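Local coordinates for protein arginine decarboxylase (Campylobacter jejuni subsp. jejuni, PDB 3NZP) that probably catalyses the pyridoxal 5'-phosphate-dependent decarboxylation of arginine to agmatine, a step in the biosynthesis of polyamines such as spermidine, at residues 87-92 with 520-525. Numbering follows the deposited sequence.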
ATOM      1  N   VAL B  87       8.307  10.886  -4.991  1.00 25.63           N
ATOM      2  CA  VAL B  87       8.832  10.061  -3.894  1.00 29.98           C
ATOM      3  C   VAL B  87       8.470  10.621  -2.520  1.00 29.03           C
ATOM      4  O   VAL B  87       8.619   9.937  -1.507  1.00 28.85           O
ATOM      5  CB  VAL B  87      10.396   9.871  -3.954  1.00 29.52           C
ATOM      6  CG1 VAL B  87      10.841   9.633  -5.372  1.00 16.60           C
ATOM      7  CG2 VAL B  87      11.114  11.066  -3.339  1.00 38.31           C
ATOM      8  N   ASN B  88       8.007  11.869  -2.497  1.00 28.60           N
ATOM      9  CA  ASN B  88       7.602  12.521  -1.259  1.00 29.15           C
ATOM     10  C   ASN B  88       7.170  13.940  -1.537  1.00 28.81           C
ATOM     11  O   ASN B  88       8.003  14.783  -1.856  1.00 31.15           O
ATOM     12  CB  ASN B  88       8.753  12.558  -0.262  1.00 28.31           C
ATOM     13  CG  ASN B  88       8.297  13.018   1.099  1.00 28.96           C
ATOM     14  OD1 ASN B  88       7.416  13.876   1.202  1.00 29.51           O
ATOM     15  ND2 ASN B  88       8.876  12.455   2.149  1.00 27.99           N
ATOM     16  N   GLN B  89       5.881  14.227  -1.412  1.00 27.93           N
ATOM     17  CA  GLN B  89       5.429  15.587  -1.683  1.00 30.16           C
ATOM     18  C   GLN B  89       5.117  16.381  -0.435  1.00 30.40           C
ATOM     19  O   GLN B  89       4.651  17.516  -0.523  1.00 35.84           O
ATOM     20  CB  GLN B  89       4.196  15.588  -2.570  1.00 24.84           C
ATOM     21  CG  GLN B  89       4.336  14.791  -3.821  1.00 34.33           C
ATOM     22  CD  GLN B  89       3.556  13.505  -3.747  1.00 43.57           C
ATOM     23  OE1 GLN B  89       2.357  13.516  -3.465  1.00 49.83           O
ATOM     24  NE2 GLN B  89       4.224  12.384  -4.005  1.00 46.66           N
ATOM     25  N   TYR B  90       5.366  15.795   0.728  1.00 29.35           N
ATOM     26  CA  TYR B  90       5.077  16.485   1.975  1.00 30.25           C
ATOM     27  C   TYR B  90       5.898  17.753   2.136  1.00 30.82           C
ATOM     28  O   TYR B  90       7.110  17.752   1.932  1.00 33.28           O
ATOM     29  CB  TYR B  90       5.283  15.529   3.150  1.00 26.44           C
ATOM     30  CG  TYR B  90       4.127  14.558   3.303  1.00 34.98           C
ATOM     31  CD1 TYR B  90       3.215  14.688   4.348  1.00 45.78           C
ATOM     32  CD2 TYR B  90       3.900  13.561   2.361  1.00 31.31           C
ATOM     33  CE1 TYR B  90       2.102  13.853   4.450  1.00 46.20           C
ATOM     34  CE2 TYR B  90       2.791  12.723   2.452  1.00 37.43           C
ATOM     35  CZ  TYR B  90       1.897  12.877   3.496  1.00 47.15           C
ATOM     36  OH  TYR B  90       0.781  12.065   3.569  1.00 55.97           O
ATOM     37  N   PRO B  91       5.235  18.867   2.486  1.00 31.79           N
ATOM     38  CA  PRO B  91       5.929  20.145   2.667  1.00 28.81           C
ATOM     39  C   PRO B  91       7.141  20.026   3.595  1.00 32.22           C
ATOM     40  O   PRO B  91       8.198  20.588   3.311  1.00 28.49           O
ATOM     41  CB  PRO B  91       4.826  21.051   3.218  1.00 27.83           C
ATOM     42  CG  PRO B  91       3.907  20.105   3.913  1.00 26.02           C
ATOM     43  CD  PRO B  91       3.840  18.965   2.944  1.00 30.95           C
ATOM     44  N   GLY B  92       6.984  19.281   4.691  1.00 36.66           N
ATOM     45  CA  GLY B  92       8.080  19.086   5.631  1.00 37.17           C
ATOM     46  C   GLY B  92       9.383  18.680   4.950  1.00 34.44           C
ATOM     47  O   GLY B  92      10.466  18.809   5.509  1.00 37.29           O
ATOM     48  N   GLN B 520       7.449   6.218   1.791  1.00 38.27           N
ATOM     49  CA  GLN B 520       6.623   5.652   2.855  1.00 35.86           C
ATOM     50  C   GLN B 520       5.411   6.461   3.210  1.00 42.07           C
ATOM     51  O   GLN B 520       4.313   5.929   3.337  1.00 44.13           O
ATOM     52  CB  GLN B 520       7.443   5.454   4.108  1.00 37.49           C
ATOM     53  CG  GLN B 520       8.628   4.618   3.817  1.00 52.26           C
ATOM     54  CD  GLN B 520       8.214   3.342   3.141  1.00 57.50           C
ATOM     55  OE1 GLN B 520       7.598   2.479   3.760  1.00 47.66           O
ATOM     56  NE2 GLN B 520       8.535   3.219   1.845  1.00 61.80           N
ATOM     57  N   GLU B 521       5.604   7.754   3.385  1.00 47.34           N
ATOM     58  CA  GLU B 521       4.491   8.597   3.746  1.00 46.58           C
ATOM     59  C   GLU B 521       3.472   8.654   2.621  1.00 46.84           C
ATOM     60  O   GLU B 521       2.268   8.604   2.883  1.00 46.89           O
ATOM     61  CB  GLU B 521       4.994   9.991   4.076  1.00 50.30           C
ATOM     62  CG  GLU B 521       6.207   9.998   4.977  1.00 44.60           C
ATOM     63  CD  GLU B 521       6.592  11.392   5.357  1.00 47.16           C
ATOM     64  OE1 GLU B 521       5.761  12.067   6.000  1.00 52.69           O
ATOM     65  OE2 GLU B 521       7.711  11.820   5.005  1.00 52.62           O
ATOM     66  N   VAL B 522       3.954   8.755   1.379  1.00 52.51           N
ATOM     67  CA  VAL B 522       3.077   8.825   0.204  1.00 63.87           C
ATOM     68  C   VAL B 522       2.284   7.538   0.046  1.00 62.75           C
ATOM     69  O   VAL B 522       1.179   7.529  -0.501  1.00 65.69           O
ATOM     70  CB  VAL B 522       3.873   9.080  -1.122  1.00 59.48           C
ATOM     71  CG1 VAL B 522       4.099  10.574  -1.329  1.00 61.52           C
ATOM     72  CG2 VAL B 522       5.202   8.359  -1.084  1.00 60.86           C
ATOM     73  N   LEU B 523       2.848   6.448   0.539  1.00 57.62           N
ATOM     74  CA  LEU B 523       2.175   5.173   0.446  1.00 66.16           C
ATOM     75  C   LEU B 523       1.593   4.763   1.792  1.00 71.58           C
ATOM     76  O   LEU B 523       1.344   3.586   2.030  1.00 71.99           O
ATOM     77  CB  LEU B 523       3.148   4.116  -0.073  1.00 72.39           C
ATOM     78  CG  LEU B 523       3.467   4.126  -1.584  1.00 81.58           C
ATOM     79  CD1 LEU B 523       3.792   5.537  -2.095  1.00 68.98           C
ATOM     80  CD2 LEU B 523       4.618   3.161  -1.834  1.00 75.46           C
ATOM     81  N   GLY B 524       1.373   5.748   2.663  1.00 78.90           N
ATOM     82  CA  GLY B 524       0.804   5.483   3.974  1.00 75.47           C
ATOM     83  C   GLY B 524      -0.652   5.100   3.829  1.00 84.00           C
ATOM     84  O   GLY B 524      -1.546   5.952   3.919  1.00 82.83           O
HETATM   85  N   MSE B 525      -0.877   3.809   3.591  1.00 88.86           N
HETATM   86  CA  MSE B 525      -2.216   3.252   3.414  1.00 89.48           C
HETATM   87  C   MSE B 525      -3.192   3.724   4.486  1.00 89.32           C
HETATM   88  O   MSE B 525      -4.347   4.028   4.174  1.00 86.88           O
HETATM   89  CB  MSE B 525      -2.161   1.719   3.404  1.00 97.09           C
HETATM   90  CG  MSE B 525      -1.464   1.101   2.199  1.00104.95           C
HETATM   91 SE   MSE B 525      -0.449  -0.488   2.744  1.00120.83          SE
HETATM   92  CE  MSE B 525      -1.958  -1.699   3.007  1.00119.68           C
TER
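With CG anti to its backbone N (chi1 -171°), Asn88 carries its amide to the carboxylate of Glu521, whose chain runs extended beyond CG (chi2 -175°). ND2 of Asn88 gives a bent hydrogen bond of 3.1 Å to OE2 of Glu521, entering from above the carboxylate plane, with the amide and carboxylate turned 88° apart. The other end of the amide looks after its own loop: OD1 of Asn88 takes the backbone N of Tyr90 at 2.8 Å, an Asx turn just before helix 91-100, where Tyr90 is the N-cap; with ND2 also bonded to Gly517 O, both ends of the amide are held. The Tyr90 ring lies against the Glu521 side chain, CB making a CH-pi contact over one face, 4.3 Å from the ring centroid, and OE1 reaching the ring nearer its rim. CG1 of Val522 rests against the amide of Gln89, whose NE2 is bonded to Leu85 O; Gln89 also meets Leu529 of the second subunit. Glu521 OE2 also forms a salt bridge with Arg50, and OE1 a hydrogen bond with His532 NE2, so the carboxylate probably stays ionised. Just before Asn88, Val87 touches the cofactor and pairs through its backbone with Tyr519, a cofactor-binding residue. The contact thus joins the loop between the first TIM-barrel strand, 79-84, and helix 91-100 to the loop linking strands 510-513 and 534-540 of the mixed sheet.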